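Local coordinates for protein UTP-glucose-1-phosphate uridylyltransferase 2 (Trypanosoma brucei, PDB 3GUE) that probably catalyses the formation of UDP-glucose and diphosphate from UTP and alpha-D-glucose 1-phosphate, and holds UDP-glucose in its active site, at residues A[81-86]-A[130-135]; A[97-102]-A[379-384]; A[213-218]-A[308-313]; A[281-286]-A[327-332]. All blocks are in the same frame, centred on the assembly; numbering follows the deposited sequence.

Interaction 1. Residues A[81-86]-A[130-135]. With UPG (uridine-5'-diphosphate-glucose), chain C.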
loop_
_atom_site.group_PDB
_atom_site.type_symbol
_atom_site.label_atom_id
_atom_site.label_comp_id
_atom_site.label_asym_id
_atom_site.label_seq_id
_atom_site.Cartn_x
_atom_site.Cartn_y
_atom_site.Cartn_z
ATOM N N LYS A 81 1.253 8.560 7.103
ATOM C CA LYS A 81 1.805 7.726 6.021
ATOM C C LYS A 81 1.997 6.318 6.572
ATOM O O LYS A 81 2.630 6.149 7.623
ATOM C CB LYS A 81 3.144 8.330 5.547
ATOM C CG LYS A 81 3.083 9.098 4.204
ATOM C CD LYS A 81 2.987 8.110 3.026
ATOM C CE LYS A 81 3.473 8.704 1.695
ATOM N NZ LYS A 81 2.329 9.152 0.821
ATOM N N LEU A 82 1.408 5.320 5.908
ATOM C CA LEU A 82 1.572 3.914 6.285
ATOM C C LEU A 82 3.045 3.494 6.037
ATOM O O LEU A 82 3.628 3.809 4.996
ATOM C CB LEU A 82 0.605 3.021 5.494
ATOM C CG LEU A 82 -0.899 3.357 5.570
ATOM C CD1 LEU A 82 -1.766 2.431 4.686
ATOM C CD2 LEU A 82 -1.436 3.400 7.032
ATOM N N ASN A 83 3.623 2.757 6.978
ATOM C CA ASN A 83 5.054 2.410 6.917
ATOM C C ASN A 83 5.372 1.083 7.631
ATOM O O ASN A 83 6.499 0.859 8.070
ATOM C CB ASN A 83 5.861 3.578 7.519
ATOM C CG ASN A 83 7.354 3.484 7.232
ATOM O OD1 ASN A 83 7.779 3.250 6.093
ATOM N ND2 ASN A 83 8.147 3.613 8.270
ATOM N N GLY A 84 4.367 0.202 7.721
ATOM C CA GLY A 84 4.413 -0.971 8.606
ATOM C C GLY A 84 4.618 -2.295 7.896
ATOM O O GLY A 84 4.903 -3.295 8.537
ATOM N N GLY A 85 4.521 -2.307 6.572
ATOM C CA GLY A 85 4.640 -3.560 5.828
ATOM C C GLY A 85 6.085 -4.025 5.732
ATOM O O GLY A 85 7.020 -3.251 5.973
ATOM N N LEU A 86 6.259 -5.281 5.340
ATOM C CA LEU A 86 7.550 -5.937 5.421
ATOM C C LEU A 86 8.204 -6.056 4.064
ATOM O O LEU A 86 9.404 -6.362 3.979
ATOM C CB LEU A 86 7.410 -7.314 6.057
ATOM C CG LEU A 86 6.443 -7.443 7.233
ATOM C CD1 LEU A 86 6.136 -8.906 7.505
ATOM C CD2 LEU A 86 6.997 -6.734 8.457
ATOM N N LEU A 130 3.754 8.350 11.111
ATOM C CA LEU A 130 4.149 7.226 10.288
ATOM C C LEU A 130 3.734 6.007 11.115
ATOM O O LEU A 130 4.080 5.875 12.299
ATOM C CB LEU A 130 5.674 7.261 10.041
ATOM C CG LEU A 130 6.321 8.212 9.016
ATOM C CD1 LEU A 130 7.749 8.462 9.447
ATOM C CD2 LEU A 130 6.324 7.636 7.575
ATOM N N MET A 131 2.924 5.151 10.512
ATOM C CA MET A 131 2.563 3.918 11.163
ATOM C C MET A 131 3.638 2.884 10.880
ATOM O O MET A 131 3.775 2.384 9.743
ATOM C CB MET A 131 1.198 3.419 10.715
ATOM C CG MET A 131 0.690 2.233 11.550
ATOM S SD MET A 131 -1.026 1.841 11.247
ATOM C CE MET A 131 -0.923 0.741 9.806
ATOM N N ASN A 132 4.363 2.542 11.941
ATOM C CA ASN A 132 5.461 1.587 11.863
ATOM C C ASN A 132 5.077 0.261 12.501
ATOM O O ASN A 132 4.134 0.208 13.252
ATOM C CB ASN A 132 6.735 2.195 12.469
ATOM C CG ASN A 132 7.149 3.526 11.779
ATOM O OD1 ASN A 132 6.883 3.727 10.614
ATOM N ND2 ASN A 132 7.774 4.417 12.516
ATOM N N SER A 133 5.754 -0.818 12.117
ATOM C CA SER A 133 5.620 -2.124 12.759
ATOM C C SER A 133 6.943 -2.478 13.460
ATOM O O SER A 133 7.922 -1.718 13.370
ATOM C CB SER A 133 5.325 -3.180 11.695
ATOM O OG SER A 133 6.447 -3.303 10.820
ATOM N N PHE A 134 6.977 -3.638 14.130
ATOM C CA PHE A 134 8.195 -4.135 14.772
ATOM C C PHE A 134 9.376 -4.206 13.774
ATOM O O PHE A 134 10.531 -4.014 14.166
ATOM C CB PHE A 134 7.952 -5.500 15.487
ATOM C CG PHE A 134 7.660 -6.667 14.543
ATOM C CD1 PHE A 134 8.649 -7.613 14.242
ATOM C CD2 PHE A 134 6.391 -6.834 13.974
ATOM C CE1 PHE A 134 8.385 -8.679 13.362
ATOM C CE2 PHE A 134 6.116 -7.904 13.101
ATOM C CZ PHE A 134 7.114 -8.821 12.797
ATOM N N SER A 135 9.063 -4.450 12.499
ATOM C CA SER A 135 10.049 -4.669 11.429
ATOM C C SER A 135 10.600 -3.378 10.793
ATOM O O SER A 135 11.658 -3.384 10.155
ATOM C CB SER A 135 9.418 -5.504 10.311
ATOM O OG SER A 135 9.152 -6.840 10.715
HETATM N N1 UPG C . 1.421 -1.599 5.635
HETATM C C2 UPG C . 1.354 -1.295 7.010
HETATM N N3 UPG C . 0.986 -2.317 7.867
HETATM C C4 UPG C . 0.686 -3.589 7.440
HETATM C C5 UPG C . 0.730 -3.894 6.074
HETATM C C6 UPG C . 1.091 -2.908 5.161
HETATM O O2 UPG C . 1.629 -0.192 7.504
HETATM O O4 UPG C . 0.384 -4.427 8.301
HETATM C C1C UPG C . 1.809 -0.528 4.661
HETATM C C2C UPG C . 2.870 -0.803 3.591
HETATM O O2C UPG C . 4.190 -0.656 4.131
HETATM C C3C UPG C . 2.553 0.325 2.613
HETATM C C4C UPG C . 1.034 0.375 2.653
HETATM O O4C UPG C . 0.621 -0.233 3.906
HETATM O O3C UPG C . 3.052 1.552 3.142
HETATM C C5C UPG C . 0.396 -0.457 1.493
HETATM O O5C UPG C . 0.602 -1.839 1.605
HETATM P PA UPG C . 0.942 -2.738 0.309
HETATM O O1A UPG C . 2.018 -1.990 -0.402
HETATM O O2A UPG C . 1.152 -4.147 0.660
HETATM O O3A UPG C . -0.434 -2.573 -0.579
HETATM P PB UPG C . -1.761 -3.513 -0.528
HETATM O O1B UPG C . -2.201 -3.607 0.874
HETATM O O2B UPG C . -1.570 -4.760 -1.332
HETATM O O3B UPG C . -2.733 -2.601 -1.424
HETATM C "C1'" UPG C . -3.132 -1.276 -0.915
HETATM C "C2'" UPG C . -4.648 -1.236 -0.789
HETATM C "C3'" UPG C . -5.233 -1.546 -2.161
HETATM C "C4'" UPG C . -4.759 -0.477 -3.158
HETATM C "C5'" UPG C . -3.210 -0.431 -3.199
HETATM C "C6'" UPG C . -2.736 0.804 -3.920
HETATM O "O2'" UPG C . -5.119 -2.208 0.163
HETATM O "O3'" UPG C . -6.645 -1.618 -2.057
HETATM O "O4'" UPG C . -5.269 -0.742 -4.456
HETATM O "O5'" UPG C . -2.618 -0.331 -1.875
HETATM O "O6'" UPG C . -1.362 0.642 -4.277
#
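Asn83 lies next to Asn132 where two parallel neighbouring strands, 77-83 and 128-132, run side by side. Its CB faces two oxygens on one side, Met131 O and Asn132 OD1, each 3.3 Å away. CG lies anti to the backbone N (chi1 -167°), so the amide runs beside that of Asn132, both pointing the same way. At the tip, Asn83 ND2 donates to Asn132 OD1 at 2.7 Å, along a nearly straight N-H (164°). The acceptor lies in the amide plane of Asn83, but ND2 sits above the carbonyl plane of Asn132, since the two amides are turned 72° apart. Asn83 ND2 also bonds Thr140, and Asn83 OD1 bonds Ser97. Upstream, Met131 N bonds Lys81 O at 3.1 Å. On the opposite face of the sheet from Asn83, Leu82 CD2 meets Met131 CE at 3.9 Å, and that methyl also nears UPG O2. Further on, Ser133 OG donates to Gly84 O at 2.8 Å. The turn after strand 77-83 is the glycine-rich nucleotide-binding loop of this GT-A family. Gly84 N gives UPG O2 a weak bond, and Gly85 N bonds UPG O2C at 3.0 Å. Neither glycine has a side chain, and the ligand lies close against both. Their backbone N-H groups thus supply part of the grip on uracil and ribose, on a loop steadied by Asn132 and Ser133.

Interaction 2. Residues A[97-102]-A[379-384]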
loop_
_atom_site.group_PDB
_atom_site.type_symbol
_atom_site.label_atom_id
_atom_site.label_comp_id
_atom_site.label_asym_id
_atom_site.label_seq_id
_atom_site.Cartn_x
_atom_site.Cartn_y
_atom_site.Cartn_z
ATOM N N SER A 97 10.143 1.863 2.281
ATOM C CA SER A 97 10.332 3.316 2.191
ATOM C C SER A 97 11.817 3.754 2.190
ATOM O O SER A 97 12.129 4.860 1.764
ATOM C CB SER A 97 9.535 4.058 3.303
ATOM O OG SER A 97 10.083 3.828 4.611
ATOM N N LEU A 98 12.709 2.893 2.695
ATOM C CA LEU A 98 14.143 3.174 2.741
ATOM C C LEU A 98 14.808 2.786 1.419
ATOM O O LEU A 98 16.031 2.904 1.248
ATOM C CB LEU A 98 14.782 2.471 3.944
ATOM C CG LEU A 98 14.231 2.965 5.296
ATOM C CD1 LEU A 98 14.994 2.328 6.447
ATOM C CD2 LEU A 98 14.261 4.483 5.386
ATOM N N LEU A 99 13.990 2.324 0.476
ATOM C CA LEU A 99 14.478 2.082 -0.891
ATOM C C LEU A 99 14.808 3.391 -1.646
ATOM O O LEU A 99 14.056 4.356 -1.563
ATOM C CB LEU A 99 13.475 1.247 -1.681
ATOM C CG LEU A 99 13.754 -0.253 -1.853
ATOM C CD1 LEU A 99 14.084 -0.932 -0.532
ATOM C CD2 LEU A 99 12.540 -0.912 -2.535
ATOM N N GLN A 100 15.926 3.401 -2.375
ATOM C CA GLN A 100 16.301 4.575 -3.174
ATOM C C GLN A 100 15.333 4.701 -4.343
ATOM O O GLN A 100 14.956 3.694 -4.974
ATOM C CB GLN A 100 17.762 4.517 -3.689
ATOM C CG GLN A 100 18.876 4.629 -2.608
ATOM C CD GLN A 100 20.338 4.747 -3.159
ATOM O OE1 GLN A 100 20.808 3.920 -3.970
ATOM N NE2 GLN A 100 21.068 5.768 -2.677
ATOM N N VAL A 101 14.952 5.943 -4.641
ATOM C CA VAL A 101 13.947 6.246 -5.668
ATOM C C VAL A 101 14.549 7.079 -6.828
ATOM O O VAL A 101 14.566 6.620 -7.961
ATOM C CB VAL A 101 12.676 6.857 -5.007
ATOM C CG1 VAL A 101 11.725 7.418 -6.021
ATOM C CG2 VAL A 101 11.940 5.784 -4.243
ATOM N N LYS A 102 15.084 8.261 -6.510
ATOM C CA LYS A 102 15.767 9.141 -7.465
ATOM C C LYS A 102 16.839 9.912 -6.704
ATOM O O LYS A 102 16.641 10.241 -5.545
ATOM C CB LYS A 102 14.789 10.148 -8.077
ATOM C CG LYS A 102 13.714 9.548 -8.985
ATOM C CD LYS A 102 13.211 10.523 -10.006
ATOM C CE LYS A 102 12.365 9.822 -11.030
ATOM N NZ LYS A 102 11.167 9.284 -10.354
ATOM N N SER A 379 8.913 -4.322 -10.711
ATOM C CA SER A 379 8.411 -3.716 -11.961
ATOM C C SER A 379 7.905 -2.287 -11.827
ATOM O O SER A 379 8.195 -1.454 -12.688
ATOM C CB SER A 379 7.378 -4.588 -12.719
ATOM O OG SER A 379 6.401 -5.201 -11.884
ATOM N N ASP A 380 7.187 -2.022 -10.740
ATOM C CA ASP A 380 6.732 -0.687 -10.366
ATOM C C ASP A 380 7.896 0.213 -10.029
ATOM O O ASP A 380 7.914 1.412 -10.415
ATOM C CB ASP A 380 5.820 -0.748 -9.136
ATOM C CG ASP A 380 4.451 -1.379 -9.394
ATOM O OD1 ASP A 380 3.911 -1.304 -10.498
ATOM O OD2 ASP A 380 3.887 -1.958 -8.438
ATOM N N LEU A 381 8.850 -0.364 -9.297
ATOM C CA LEU A 381 10.075 0.329 -8.855
ATOM C C LEU A 381 10.926 0.781 -10.017
ATOM O O LEU A 381 11.467 1.885 -9.984
ATOM C CB LEU A 381 10.912 -0.562 -7.951
ATOM C CG LEU A 381 12.186 0.087 -7.395
ATOM C CD1 LEU A 381 11.802 1.306 -6.534
ATOM C CD2 LEU A 381 12.977 -0.981 -6.605
ATOM N N LEU A 382 11.085 -0.110 -11.003
ATOM C CA LEU A 382 11.708 0.215 -12.273
ATOM C C LEU A 382 11.076 1.448 -12.929
ATOM O O LEU A 382 11.815 2.341 -13.418
ATOM C CB LEU A 382 11.632 -0.987 -13.244
ATOM C CG LEU A 382 12.029 -0.802 -14.719
ATOM C CD1 LEU A 382 13.453 -0.237 -14.828
ATOM C CD2 LEU A 382 11.915 -2.148 -15.483
ATOM N N ALA A 383 9.736 1.488 -12.957
ATOM C CA ALA A 383 9.022 2.593 -13.618
ATOM C C ALA A 383 9.246 3.894 -12.839
ATOM O O ALA A 383 9.537 4.932 -13.446
ATOM C CB ALA A 383 7.514 2.307 -13.779
ATOM N N LEU A 384 9.212 3.799 -11.508
ATOM C CA LEU A 384 9.392 4.977 -10.664
ATOM C C LEU A 384 10.782 5.583 -10.786
ATOM O O LEU A 384 10.937 6.830 -10.888
ATOM C CB LEU A 384 9.103 4.657 -9.202
ATOM C CG LEU A 384 8.839 5.888 -8.319
ATOM C CD1 LEU A 384 7.609 6.669 -8.806
ATOM C CD2 LEU A 384 8.610 5.445 -6.912
#
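Lys102 NZ and Leu384 O make the hydrogen bond between residues 97-102 and 379-384. They are 2.5 Å apart, a very short bond. The ammonium approaches nearly along the C=O axis, at a C=O...N angle of 163°. The lysine chain is extended through chi3 and bends only at chi4 (64°), which turns NZ onto the carbonyl. Beside this bond, Val101 CG1 lies 3.8 Å from Leu384 CD2, the two side chains crossing obliquely. Val101 CG1 is anti to its backbone N, and Leu384 CG is likewise anti to its own (chi1 -162°). One helical turn earlier, Leu99 CD2 meets Leu381 CD2 at 4.1 Å, again obliquely. Further out, Phe107 of helix 107-122 packs on both Val101 and Leu384. Ile420 and Phe423 of helix 420-427 back Leu381, while Met90 and Leu92 back Leu99. Arg385 NH2 bonds Gln100 O, a second tie from the same helix. Val101 and Lys102 both face Gln105 in a classic beta bulge, which sets these two consecutive residues against the helix. The contact joins the small hairpin 100-106 to the helix just after Lys376, a residue that binds UDP-glucose. Leu384 O lies near the C-terminal end of that helix, where the helix dipole would favour a positive partner. Lys102 is thus a well-placed cation, set beside a greasy seam of leucine and valine.

Interaction 3. Residues A[213-218]-A[308-313]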
loop_
_atom_site.group_PDB
_atom_site.type_symbol
_atom_site.label_atom_id
_atom_site.label_comp_id
_atom_site.label_asym_id
_atom_site.label_seq_id
_atom_site.Cartn_x
_atom_site.Cartn_y
_atom_site.Cartn_z
ATOM N N ARG A 213 -9.992 16.739 13.516
ATOM C CA ARG A 213 -11.189 15.982 13.168
ATOM C C ARG A 213 -11.014 15.149 11.897
ATOM O O ARG A 213 -11.868 14.331 11.588
ATOM C CB ARG A 213 -12.390 16.927 12.942
ATOM C CG ARG A 213 -12.945 17.614 14.171
ATOM C CD ARG A 213 -13.571 16.594 15.157
ATOM N NE ARG A 213 -14.048 17.278 16.368
ATOM C CZ ARG A 213 -13.320 17.460 17.465
ATOM N NH1 ARG A 213 -12.080 17.021 17.517
ATOM N NH2 ARG A 213 -13.827 18.080 18.515
ATOM N N TYR A 214 -9.950 15.398 11.136
ATOM C CA TYR A 214 -9.743 14.723 9.852
ATOM C C TYR A 214 -8.328 14.199 9.690
ATOM O O TYR A 214 -7.345 14.849 10.105
ATOM C CB TYR A 214 -10.087 15.672 8.697
ATOM C CG TYR A 214 -11.556 15.980 8.605
ATOM C CD1 TYR A 214 -12.436 15.069 8.048
ATOM C CD2 TYR A 214 -12.080 17.178 9.115
ATOM C CE1 TYR A 214 -13.834 15.353 7.952
ATOM C CE2 TYR A 214 -13.451 17.456 9.034
ATOM C CZ TYR A 214 -14.317 16.546 8.439
ATOM O OH TYR A 214 -15.689 16.814 8.373
ATOM N N MET A 215 -8.231 13.028 9.073
ATOM C CA MET A 215 -6.959 12.408 8.825
ATOM C C MET A 215 -6.853 11.959 7.380
ATOM O O MET A 215 -7.699 11.231 6.894
ATOM C CB MET A 215 -6.736 11.208 9.749
ATOM C CG MET A 215 -5.480 10.429 9.421
ATOM S SD MET A 215 -5.136 9.185 10.677
ATOM C CE MET A 215 -4.784 10.218 12.096
ATOM N N PHE A 216 -5.783 12.398 6.727
ATOM C CA PHE A 216 -5.410 11.898 5.418
ATOM C C PHE A 216 -4.337 10.799 5.522
ATOM O O PHE A 216 -3.224 11.024 6.048
ATOM C CB PHE A 216 -4.986 13.059 4.495
ATOM C CG PHE A 216 -4.539 12.601 3.121
ATOM C CD1 PHE A 216 -5.450 12.038 2.237
ATOM C CD2 PHE A 216 -3.214 12.746 2.723
ATOM C CE1 PHE A 216 -5.064 11.589 0.994
ATOM C CE2 PHE A 216 -2.793 12.300 1.438
ATOM C CZ PHE A 216 -3.725 11.728 0.587
ATOM N N ILE A 217 -4.689 9.619 5.013
ATOM C CA ILE A 217 -3.836 8.426 5.040
ATOM C C ILE A 217 -3.526 7.979 3.619
ATOM O O ILE A 217 -4.409 7.957 2.760
ATOM C CB ILE A 217 -4.529 7.230 5.754
ATOM C CG1 ILE A 217 -5.381 7.689 6.943
ATOM C CG2 ILE A 217 -3.494 6.125 6.166
ATOM C CD1 ILE A 217 -6.297 6.578 7.452
ATOM N N SER A 218 -2.266 7.621 3.388
ATOM C CA SER A 218 -1.785 7.063 2.120
ATOM C C SER A 218 -0.612 6.089 2.323
ATOM O O SER A 218 0.044 6.093 3.373
ATOM C CB SER A 218 -1.349 8.201 1.181
ATOM O OG SER A 218 -0.237 8.905 1.720
ATOM N N ILE A 308 -10.354 10.097 6.578
ATOM C CA ILE A 308 -11.286 9.724 7.618
ATOM C C ILE A 308 -11.632 10.916 8.517
ATOM O O ILE A 308 -10.809 11.811 8.751
ATOM C CB ILE A 308 -10.820 8.463 8.420
ATOM C CG1 ILE A 308 -9.497 8.716 9.137
ATOM C CG2 ILE A 308 -10.751 7.162 7.484
ATOM C CD1 ILE A 308 -9.135 7.596 10.171
ATOM N N ASN A 309 -12.883 10.943 8.941
ATOM C CA ASN A 309 -13.330 11.828 9.995
ATOM C C ASN A 309 -13.081 11.096 11.321
ATOM O O ASN A 309 -13.590 9.976 11.558
ATOM C CB ASN A 309 -14.814 12.216 9.812
ATOM C CG ASN A 309 -15.326 13.177 10.909
ATOM O OD1 ASN A 309 -15.307 12.852 12.076
ATOM N ND2 ASN A 309 -15.746 14.359 10.519
ATOM N N LEU A 310 -12.284 11.743 12.165
ATOM C CA LEU A 310 -11.748 11.149 13.372
ATOM C C LEU A 310 -12.814 10.997 14.477
ATOM O O LEU A 310 -12.812 10.012 15.200
ATOM C CB LEU A 310 -10.538 11.963 13.844
ATOM C CG LEU A 310 -9.308 11.957 12.930
ATOM C CD1 LEU A 310 -8.231 12.849 13.524
ATOM C CD2 LEU A 310 -8.790 10.522 12.767
ATOM N N MET A 311 -13.719 11.965 14.567
ATOM C CA MET A 311 -14.844 11.921 15.495
ATOM C C MET A 311 -15.833 10.815 15.106
ATOM O O MET A 311 -16.329 10.106 15.981
ATOM C CB MET A 311 -15.538 13.292 15.558
ATOM C CG MET A 311 -16.616 13.453 16.670
ATOM S SD MET A 311 -15.999 13.183 18.335
ATOM C CE MET A 311 -16.092 14.813 19.057
ATOM N N GLU A 312 -16.133 10.685 13.812
ATOM C CA GLU A 312 -16.934 9.538 13.349
ATOM C C GLU A 312 -16.250 8.204 13.700
ATOM O O GLU A 312 -16.898 7.277 14.192
ATOM C CB GLU A 312 -17.242 9.599 11.851
ATOM C CG GLU A 312 -18.204 10.722 11.430
ATOM C CD GLU A 312 -19.499 10.751 12.240
ATOM O OE1 GLU A 312 -20.024 9.664 12.579
ATOM O OE2 GLU A 312 -19.987 11.864 12.539
ATOM N N LEU A 313 -14.947 8.105 13.449
ATOM C CA LEU A 313 -14.208 6.916 13.895
ATOM C C LEU A 313 -14.350 6.693 15.386
ATOM O O LEU A 313 -14.592 5.566 15.830
ATOM C CB LEU A 313 -12.730 6.982 13.509
ATOM C CG LEU A 313 -11.906 5.787 13.957
ATOM C CD1 LEU A 313 -12.196 4.535 13.105
ATOM C CD2 LEU A 313 -10.383 6.099 14.026
#
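Arg213 O has two grips: a straight hydrogen bond from Leu310 N at 2.7 Å (172°), and a CA-H contact from Asn309 CA at 3.3 Å. Leu310 N comes from above the carbonyl plane. Next along, Met215 N bonds Ile308 O at 2.9 Å, in the plane of that carbonyl. Ile308 N returns a bond to Met215 O at 2.9 Å, so these residues form an antiparallel hydrogen-bonded pair. This joins strand 214-219 to strand 300-309, where the central mixed sheet of the GT-A fold turns antiparallel. Helix 310-319 starts immediately afterwards. Asn309 is its N-cap: OD1 accepts from Glu312 N at 2.9 Å. On the Met215 side of the sheet, Leu310 CD2 packs on Met215 CB at 3.7 Å, with the side chains at about a right angle. Leu204 and Leu208 of helix 203-209 pack on Leu310. Met311 CE lies 3.8 Å above one face of the Arg213 guanidinium, toward its rim, while Arg213 NH1 bonds Leu208 O.

Interaction 4. Residues A[281-286]-A[327-332]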
loop_
_atom_site.group_PDB
_atom_site.type_symbol
_atom_site.label_atom_id
_atom_site.label_comp_id
_atom_site.label_asym_id
_atom_site.label_seq_id
_atom_site.Cartn_x
_atom_site.Cartn_y
_atom_site.Cartn_z
ATOM N N SER A 281 -6.257 -8.300 -3.638
ATOM C CA SER A 281 -5.586 -9.464 -4.237
ATOM C C SER A 281 -5.739 -10.749 -3.407
ATOM O O SER A 281 -6.050 -11.819 -3.950
ATOM C CB SER A 281 -4.100 -9.157 -4.422
ATOM O OG SER A 281 -3.891 -8.296 -5.515
ATOM N N ALA A 282 -5.511 -10.630 -2.102
ATOM C CA ALA A 282 -5.595 -11.749 -1.169
ATOM C C ALA A 282 -7.018 -12.302 -0.962
ATOM O O ALA A 282 -7.194 -13.370 -0.365
ATOM C CB ALA A 282 -5.005 -11.347 0.155
ATOM N N GLN A 283 -8.018 -11.584 -1.462
ATOM C CA GLN A 283 -9.428 -11.982 -1.319
ATOM C C GLN A 283 -9.948 -12.592 -2.611
ATOM O O GLN A 283 -11.109 -12.981 -2.709
ATOM C CB GLN A 283 -10.285 -10.779 -0.915
ATOM C CG GLN A 283 -10.106 -10.341 0.528
ATOM C CD GLN A 283 -10.769 -9.005 0.815
ATOM O OE1 GLN A 283 -10.613 -8.048 0.041
ATOM N NE2 GLN A 283 -11.499 -8.917 1.945
ATOM N N CYS A 284 -9.083 -12.672 -3.615
ATOM C CA CYS A 284 -9.504 -13.162 -4.912
ATOM C C CYS A 284 -9.109 -14.620 -5.089
ATOM O O CYS A 284 -7.919 -14.946 -5.104
ATOM C CB CYS A 284 -8.989 -12.271 -6.063
ATOM S SG CYS A 284 -9.508 -12.849 -7.700
ATOM N N PRO A 285 -10.117 -15.509 -5.209
ATOM C CA PRO A 285 -9.880 -16.934 -5.407
ATOM C C PRO A 285 -9.179 -17.181 -6.721
ATOM O O PRO A 285 -9.443 -16.489 -7.707
ATOM C CB PRO A 285 -11.292 -17.526 -5.465
ATOM C CG PRO A 285 -12.160 -16.504 -4.883
ATOM C CD PRO A 285 -11.558 -15.202 -5.188
ATOM N N LYS A 286 -8.293 -18.173 -6.726
ATOM C CA LYS A 286 -7.508 -18.531 -7.906
ATOM C C LYS A 286 -8.333 -18.555 -9.223
ATOM O O LYS A 286 -7.944 -17.931 -10.207
ATOM C CB LYS A 286 -6.783 -19.861 -7.632
ATOM C CG LYS A 286 -5.934 -20.399 -8.762
ATOM C CD LYS A 286 -5.557 -21.850 -8.499
ATOM C CE LYS A 286 -5.690 -22.688 -9.761
ATOM N NZ LYS A 286 -4.739 -23.831 -9.801
ATOM N N PRO A 327 -13.305 -7.252 7.118
ATOM C CA PRO A 327 -13.166 -8.643 6.640
ATOM C C PRO A 327 -11.734 -9.174 6.722
ATOM O O PRO A 327 -10.768 -8.504 6.280
ATOM C CB PRO A 327 -13.649 -8.580 5.188
ATOM C CG PRO A 327 -13.523 -7.174 4.792
ATOM C CD PRO A 327 -13.611 -6.317 6.028
ATOM N N VAL A 328 -11.597 -10.368 7.305
ATOM C CA VAL A 328 -10.278 -10.945 7.505
ATOM C C VAL A 328 -9.843 -11.574 6.189
ATOM O O VAL A 328 -10.643 -12.204 5.505
ATOM C CB VAL A 328 -10.235 -11.983 8.646
ATOM C CG1 VAL A 328 -11.181 -13.197 8.364
ATOM C CG2 VAL A 328 -8.797 -12.442 8.880
ATOM N N MET A 329 -8.573 -11.359 5.833
ATOM C CA MET A 329 -8.013 -11.944 4.628
ATOM C C MET A 329 -7.033 -13.002 5.118
ATOM O O MET A 329 -6.230 -12.744 6.009
ATOM C CB MET A 329 -7.283 -10.876 3.794
ATOM C CG MET A 329 -8.085 -9.576 3.584
ATOM S SD MET A 329 -7.378 -8.488 2.326
ATOM C CE MET A 329 -5.903 -7.852 3.144
ATOM N N ARG A 330 -7.115 -14.191 4.535
ATOM C CA ARG A 330 -6.372 -15.345 5.028
ATOM C C ARG A 330 -5.300 -15.624 4.005
ATOM O O ARG A 330 -5.546 -16.284 2.999
ATOM C CB ARG A 330 -7.318 -16.541 5.205
ATOM C CG ARG A 330 -6.707 -17.776 5.889
ATOM C CD ARG A 330 -7.472 -19.025 5.511
ATOM N NE ARG A 330 -7.424 -19.274 4.071
ATOM C CZ ARG A 330 -7.860 -20.383 3.473
ATOM N NH1 ARG A 330 -8.362 -21.393 4.186
ATOM N NH2 ARG A 330 -7.783 -20.492 2.152
ATOM N N ASN A 331 -4.124 -15.069 4.263
ATOM C CA ASN A 331 -3.017 -15.017 3.313
ATOM C C ASN A 331 -2.016 -16.168 3.500
ATOM O O ASN A 331 -1.255 -16.169 4.465
ATOM C CB ASN A 331 -2.290 -13.654 3.470
ATOM C CG ASN A 331 -1.650 -13.160 2.185
ATOM O OD1 ASN A 331 -1.838 -13.721 1.110
ATOM N ND2 ASN A 331 -0.907 -12.072 2.295
ATOM N N PRO A 332 -1.994 -17.137 2.561
ATOM C CA PRO A 332 -1.130 -18.313 2.710
ATOM C C PRO A 332 0.297 -17.960 2.290
ATOM O O PRO A 332 0.485 -17.277 1.282
ATOM C CB PRO A 332 -1.754 -19.309 1.727
ATOM C CG PRO A 332 -2.250 -18.419 0.605
ATOM C CD PRO A 332 -2.752 -17.171 1.288
HETATM O O HOH W 1 -8.312 -14.058 1.866
HETATM O O HOH W 2 -12.341 -11.430 3.225
#
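Gln283 lies across Met329 at about a right angle. Its CG sits 3.7 Å from Met329 CG, and its CD is equally close to Met329 SD. The glutamine chain is extended beyond CG (chi2 169°), so its amide reaches past the thioether to Pro327. There Gln283 NE2 is 3.9 Å from Pro327 CG. Gln283 OE1 bonds Glu280 N, which fixes the rotation of the amide, and Glu280 binds UDP-glucose. This contact sets the short 3-10 turn 281-283, directly after strand 275-280, on strand 329-334, an outer strand of a four-stranded antiparallel sheet. No direct hydrogen bond crosses between them. Two waters do the polar work. One donates to Ala282 O at 2.6 Å and accepts from Arg330 N at 2.9 Å. The other accepts from Gln283 NE2 and donates to Val328 O, both at 2.9 Å. Residues 327-332 thus offer the waters one N-H, of Arg330, and one carbonyl, of Val328, while Met329 makes backbone bonds to Glu349 of the adjacent strand. Ala282 CB points toward the strand and lies 4.3 Å from Met329 SD. The same methyl is 4.1 Å from Asn331 OD1.

From the N terminus, residues 81-86 open interaction 1. Residues 97-102 open interaction 2 before 130-135 close interaction 1, so these two cross. They touch where Asn83 OD1 meets Ser97 OG. Interaction 2 closes last, at 379-384, and its long loop encloses interactions 3 and 4. Those two also cross: 213-218 opens, then 281-286, then 308-313 closes interaction 3 and 327-332 closes interaction 4. Interactions 1 and 3 share the central sheet, where Leu82 N bonds Ser218 O between neighbouring strands. Interaction 4 ties a turn beside the active site to the four-stranded antiparallel sheet. Interaction 2 joins a hairpin to helix 378-385, about 29 Å from interaction 3 between centres.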